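Long-range contact in Dph2 (Pyrococcus horikoshii, PDB 3LZD), which transfers the 3-amino-3-carboxypropyl group of S-adenosyl-L-methionine to a histidine of elongation factor 2, the first step of diphthamide biosynthesis, using a [4Fe-4S] cluster: residues R254-F267 with K336-L348. Numbering follows the deposited sequence.
Sequences RWAQIAKAMDAKKF and KPVLTPKEVEILL
Glu343 OE1 is held by two donors: Arg254 NH2 at 2.9 Å on its syn lone pair, and Thr340 N on the anti side, tilted out of the carboxylate plane. Beside it, Glu343 OE2 takes Arg254 NE at 2.7 Å in an almost straight bond (176°), so the guanidinium meets the carboxylate side-on, one nitrogen to each oxygen, the two planes only 9° apart. Arg254 bends at its second and third torsions, which curls the guanidinium back over Gln257 CB and brings NH2 within 3.1 Å of Val338 O, in the carbonyl plane. Gln257 OE1 accepts from Val338 N at 2.9 Å, so Val338 is held at both backbone polar atoms, N by Gln257 and O by Arg254. An alanine in place of Arg254 removes the guanidinium and is likely to leave the buried Glu343 carboxylate without a countercharge and Val338 O short of a donor. Glu343 also closes a capping box with Thr340, whose OG1 accepts from Glu343 N at the start of helix 341-347.

Next to the polar pairs the contact becomes apolar. Ile258 lies across Leu339 CD2 with CG1, while its CG2 rests on Leu347 CB at 3.8 Å. Leu347 CD1 reaches Ala261 CB at 3.5 Å and lies at the edge of the Phe267 ring; Met262 SD lies against Leu347 CG. Nearer solvent, Ile346 CG2 touches Trp255 CZ3 obliquely.

Segment 254-261 of helix 248-261 crosses helix 341-347 at -61°, the axes 10.0 Å apart at their closest. Leu328 of helix 325-328 touches both Arg254 and Glu343, and Tyr354 OH bonds Glu343 OE2. The Val338 side chain is about 14 Å from the iron-sulfur cluster; the contact packs the helix leading into 266-272, first strand of a four-stranded parallel alpha/beta unit, against its last, edge strand 338-339, and the helix that follows.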
loop_
_atom_site.group_PDB
_atom_site.type_symbol
_atom_site.label_atom_id
_atom_site.label_comp_id
_atom_site.label_asym_id
_atom_site.label_seq_id
_atom_site.Cartn_x
_atom_site.Cartn_y
_atom_site.Cartn_z
ATOM N N ARG A 254 16.964 -14.479 17.591
ATOM C CA ARG A 254 17.549 -13.771 16.459
ATOM C C ARG A 254 18.740 -14.567 15.919
ATOM O O ARG A 254 18.900 -14.703 14.704
ATOM C CB ARG A 254 17.991 -12.347 16.851
ATOM C CG ARG A 254 16.852 -11.409 17.268
ATOM C CD ARG A 254 15.618 -11.562 16.372
ATOM N NE ARG A 254 15.852 -11.166 14.986
ATOM C CZ ARG A 254 15.052 -11.488 13.972
ATOM N NH1 ARG A 254 13.960 -12.215 14.182
ATOM N NH2 ARG A 254 15.342 -11.085 12.742
ATOM N N TRP A 255 19.579 -15.093 16.809
ATOM C CA TRP A 255 20.714 -15.893 16.350
ATOM C C TRP A 255 20.173 -17.017 15.475
ATOM O O TRP A 255 20.685 -17.268 14.382
ATOM C CB TRP A 255 21.501 -16.483 17.526
ATOM C CG TRP A 255 22.359 -15.476 18.210
ATOM C CD1 TRP A 255 22.134 -14.893 19.422
ATOM C CD2 TRP A 255 23.548 -14.869 17.687
ATOM N NE1 TRP A 255 23.107 -13.954 19.687
ATOM C CE2 TRP A 255 23.987 -13.919 18.637
ATOM C CE3 TRP A 255 24.285 -15.034 16.506
ATOM C CZ2 TRP A 255 25.131 -13.134 18.444
ATOM C CZ3 TRP A 255 25.423 -14.254 16.313
ATOM C CH2 TRP A 255 25.834 -13.316 17.278
ATOM N N ALA A 256 19.120 -17.675 15.953
ATOM C CA ALA A 256 18.497 -18.758 15.204
ATOM C C ALA A 256 18.186 -18.252 13.802
ATOM O O ALA A 256 18.661 -18.805 12.811
ATOM C CB ALA A 256 17.204 -19.215 15.902
ATOM N N GLN A 257 17.395 -17.186 13.729
ATOM C CA GLN A 257 17.026 -16.607 12.446
ATOM C C GLN A 257 18.257 -16.347 11.587
ATOM O O GLN A 257 18.266 -16.662 10.397
ATOM C CB GLN A 257 16.247 -15.309 12.662
ATOM C CG GLN A 257 14.733 -15.469 12.555
ATOM C CD GLN A 257 14.244 -15.374 11.117
ATOM O OE1 GLN A 257 14.519 -14.390 10.417
ATOM N NE2 GLN A 257 13.488 -16.367 10.683
ATOM N N ILE A 258 19.301 -15.780 12.184
ATOM C CA ILE A 258 20.525 -15.500 11.439
ATOM C C ILE A 258 21.101 -16.808 10.901
ATOM O O ILE A 258 21.583 -16.869 9.770
ATOM C CB ILE A 258 21.590 -14.812 12.328
ATOM C CG1 ILE A 258 21.207 -13.348 12.566
ATOM C CG2 ILE A 258 22.962 -14.893 11.661
ATOM C CD1 ILE A 258 22.030 -12.661 13.645
ATOM N N ALA A 259 21.046 -17.849 11.728
ATOM C CA ALA A 259 21.554 -19.158 11.349
ATOM C C ALA A 259 20.859 -19.631 10.078
ATOM O O ALA A 259 21.511 -19.973 9.093
ATOM C CB ALA A 259 21.317 -20.155 12.480
ATOM N N LYS A 260 19.531 -19.633 10.103
ATOM C CA LYS A 260 18.740 -20.070 8.960
ATOM C C LYS A 260 19.088 -19.339 7.669
ATOM O O LYS A 260 18.734 -19.797 6.586
ATOM C CB LYS A 260 17.250 -19.884 9.243
ATOM C CG LYS A 260 16.740 -20.585 10.496
ATOM C CD LYS A 260 15.269 -20.264 10.723
ATOM C CE LYS A 260 14.746 -20.909 11.994
ATOM N NZ LYS A 260 13.330 -20.530 12.258
ATOM N N ALA A 261 19.768 -18.202 7.776
ATOM C CA ALA A 261 20.123 -17.442 6.588
ATOM C C ALA A 261 21.571 -17.678 6.177
ATOM O O ALA A 261 22.006 -17.220 5.120
ATOM C CB ALA A 261 19.883 -15.965 6.827
ATOM N N MET A 262 22.310 -18.399 7.013
ATOM C CA MET A 262 23.709 -18.696 6.739
ATOM C C MET A 262 23.960 -19.318 5.371
ATOM O O MET A 262 24.868 -18.901 4.649
ATOM C CB MET A 262 24.275 -19.620 7.818
ATOM C CG MET A 262 24.765 -18.890 9.046
ATOM S SD MET A 262 26.046 -17.688 8.613
ATOM C CE MET A 262 27.502 -18.737 8.570
ATOM N N ASP A 263 23.155 -20.309 5.010
ATOM C CA ASP A 263 23.332 -20.983 3.733
ATOM C C ASP A 263 22.524 -20.368 2.590
ATOM O O ASP A 263 22.247 -21.037 1.598
ATOM C CB ASP A 263 22.982 -22.471 3.875
ATOM N N ALA A 264 22.149 -19.100 2.720
ATOM C CA ALA A 264 21.386 -18.447 1.666
ATOM C C ALA A 264 22.332 -17.710 0.722
ATOM O O ALA A 264 23.340 -17.149 1.156
ATOM C CB ALA A 264 20.381 -17.475 2.272
ATOM N N LYS A 265 22.006 -17.701 -0.567
ATOM C CA LYS A 265 22.860 -17.039 -1.540
ATOM C C LYS A 265 22.228 -15.793 -2.141
ATOM O O LYS A 265 22.924 -14.813 -2.440
ATOM C CB LYS A 265 23.224 -18.017 -2.658
ATOM N N LYS A 266 20.909 -15.837 -2.322
ATOM C CA LYS A 266 20.152 -14.723 -2.899
ATOM C C LYS A 266 19.422 -13.934 -1.801
ATOM O O LYS A 266 18.642 -14.489 -1.016
ATOM C CB LYS A 266 19.150 -15.265 -3.920
ATOM C CG LYS A 266 19.791 -15.980 -5.098
ATOM C CD LYS A 266 18.892 -17.078 -5.633
ATOM C CE LYS A 266 19.394 -17.610 -6.961
ATOM N NZ LYS A 266 19.305 -16.569 -8.027
ATOM N N PHE A 267 19.688 -12.636 -1.748
ATOM C CA PHE A 267 19.075 -11.786 -0.739
ATOM C C PHE A 267 18.254 -10.653 -1.306
ATOM O O PHE A 267 18.622 -10.025 -2.299
ATOM C CB PHE A 267 20.132 -11.165 0.184
ATOM C CG PHE A 267 20.664 -12.102 1.229
ATOM C CD1 PHE A 267 21.593 -13.088 0.897
ATOM C CD2 PHE A 267 20.262 -11.979 2.555
ATOM C CE1 PHE A 267 22.120 -13.932 1.877
ATOM C CE2 PHE A 267 20.781 -12.816 3.544
ATOM C CZ PHE A 267 21.711 -13.794 3.207
ATOM N N LYS A 336 10.335 -17.077 5.047
ATOM C CA LYS A 336 11.771 -17.180 4.797
ATOM C C LYS A 336 12.442 -16.316 5.856
ATOM O O LYS A 336 11.819 -15.400 6.395
ATOM C CB LYS A 336 12.112 -16.648 3.403
ATOM C CG LYS A 336 11.562 -17.489 2.267
ATOM C CD LYS A 336 11.702 -16.756 0.952
ATOM C CE LYS A 336 10.994 -17.479 -0.180
ATOM N NZ LYS A 336 10.809 -16.568 -1.353
ATOM N N PRO A 337 13.711 -16.598 6.188
ATOM C CA PRO A 337 14.375 -15.776 7.204
ATOM C C PRO A 337 14.426 -14.303 6.799
ATOM O O PRO A 337 14.740 -13.965 5.648
ATOM C CB PRO A 337 15.764 -16.401 7.300
ATOM C CG PRO A 337 15.988 -16.948 5.933
ATOM C CD PRO A 337 14.654 -17.557 5.585
ATOM N N VAL A 338 14.088 -13.429 7.742
ATOM C CA VAL A 338 14.108 -11.990 7.495
ATOM C C VAL A 338 14.930 -11.328 8.608
ATOM O O VAL A 338 14.678 -11.552 9.789
ATOM C CB VAL A 338 12.660 -11.418 7.430
ATOM C CG1 VAL A 338 11.914 -11.702 8.727
ATOM C CG2 VAL A 338 12.704 -9.925 7.126
ATOM N N LEU A 339 15.922 -10.528 8.219
ATOM C CA LEU A 339 16.834 -9.881 9.172
ATOM C C LEU A 339 16.905 -8.354 9.103
ATOM O O LEU A 339 16.422 -7.730 8.148
ATOM C CB LEU A 339 18.255 -10.395 8.933
ATOM C CG LEU A 339 18.572 -11.884 8.726
ATOM C CD1 LEU A 339 20.014 -12.000 8.248
ATOM C CD2 LEU A 339 18.381 -12.659 10.004
ATOM N N THR A 340 17.537 -7.766 10.121
ATOM C CA THR A 340 17.762 -6.321 10.162
ATOM C C THR A 340 19.185 -6.095 9.624
ATOM O O THR A 340 19.991 -7.039 9.544
ATOM C CB THR A 340 17.753 -5.754 11.588
ATOM O OG1 THR A 340 18.919 -6.222 12.284
ATOM C CG2 THR A 340 16.495 -6.167 12.334
ATOM N N PRO A 341 19.520 -4.843 9.270
ATOM C CA PRO A 341 20.853 -4.527 8.749
ATOM C C PRO A 341 21.974 -4.994 9.684
ATOM O O PRO A 341 22.966 -5.582 9.244
ATOM C CB PRO A 341 20.830 -3.006 8.630
ATOM C CG PRO A 341 19.372 -2.687 8.460
ATOM C CD PRO A 341 18.711 -3.621 9.420
ATOM N N LYS A 342 21.807 -4.720 10.972
ATOM C CA LYS A 342 22.796 -5.083 11.971
ATOM C C LYS A 342 23.015 -6.583 12.055
ATOM O O LYS A 342 24.128 -7.047 12.305
ATOM C CB LYS A 342 22.385 -4.545 13.345
ATOM C CG LYS A 342 22.879 -3.125 13.646
ATOM C CD LYS A 342 22.341 -2.115 12.649
ATOM C CE LYS A 342 22.738 -0.695 13.032
ATOM N NZ LYS A 342 24.217 -0.507 13.100
ATOM N N GLU A 343 21.950 -7.339 11.850
ATOM C CA GLU A 343 22.045 -8.784 11.898
ATOM C C GLU A 343 22.794 -9.307 10.678
ATOM O O GLU A 343 23.489 -10.321 10.757
ATOM C CB GLU A 343 20.650 -9.384 11.980
ATOM C CG GLU A 343 19.872 -8.843 13.171
ATOM C CD GLU A 343 18.506 -9.477 13.328
ATOM O OE1 GLU A 343 17.823 -9.669 12.304
ATOM O OE2 GLU A 343 18.113 -9.768 14.480
ATOM N N VAL A 344 22.666 -8.612 9.552
ATOM C CA VAL A 344 23.363 -9.021 8.338
ATOM C C VAL A 344 24.861 -8.988 8.600
ATOM O O VAL A 344 25.593 -9.920 8.251
ATOM C CB VAL A 344 23.050 -8.075 7.159
ATOM C CG1 VAL A 344 24.195 -8.071 6.164
ATOM C CG2 VAL A 344 21.791 -8.529 6.470
ATOM N N GLU A 345 25.301 -7.899 9.220
ATOM C CA GLU A 345 26.704 -7.699 9.547
ATOM C C GLU A 345 27.215 -8.825 10.453
ATOM O O GLU A 345 28.369 -9.230 10.352
ATOM C CB GLU A 345 26.878 -6.322 10.191
ATOM C CG GLU A 345 26.234 -5.217 9.345
ATOM C CD GLU A 345 26.310 -3.829 9.971
ATOM O OE1 GLU A 345 25.996 -3.690 11.175
ATOM O OE2 GLU A 345 26.666 -2.873 9.246
ATOM N N ILE A 346 26.356 -9.348 11.320
ATOM C CA ILE A 346 26.764 -10.450 12.181
ATOM C C ILE A 346 26.890 -11.693 11.315
ATOM O O ILE A 346 27.869 -12.427 11.419
ATOM C CB ILE A 346 25.734 -10.732 13.294
ATOM C CG1 ILE A 346 25.786 -9.634 14.349
ATOM C CG2 ILE A 346 26.006 -12.077 13.932
ATOM C CD1 ILE A 346 24.814 -9.853 15.498
ATOM N N LEU A 347 25.904 -11.918 10.448
ATOM C CA LEU A 347 25.916 -13.083 9.567
ATOM C C LEU A 347 27.161 -13.110 8.681
ATOM O O LEU A 347 27.787 -14.157 8.506
ATOM C CB LEU A 347 24.655 -13.114 8.697
ATOM C CG LEU A 347 24.523 -14.257 7.677
ATOM C CD1 LEU A 347 23.062 -14.504 7.353
ATOM C CD2 LEU A 347 25.289 -13.917 6.413
ATOM N N LEU A 348 27.510 -11.960 8.117
ATOM C CA LEU A 348 28.683 -11.863 7.265
ATOM C C LEU A 348 29.985 -11.930 8.066
ATOM O O LEU A 348 31.070 -11.970 7.489
ATOM C CB LEU A 348 28.648 -10.566 6.464
ATOM C CG LEU A 348 27.570 -10.466 5.389
ATOM C CD1 LEU A 348 27.821 -9.207 4.566
ATOM C CD2 LEU A 348 27.606 -11.701 4.491
#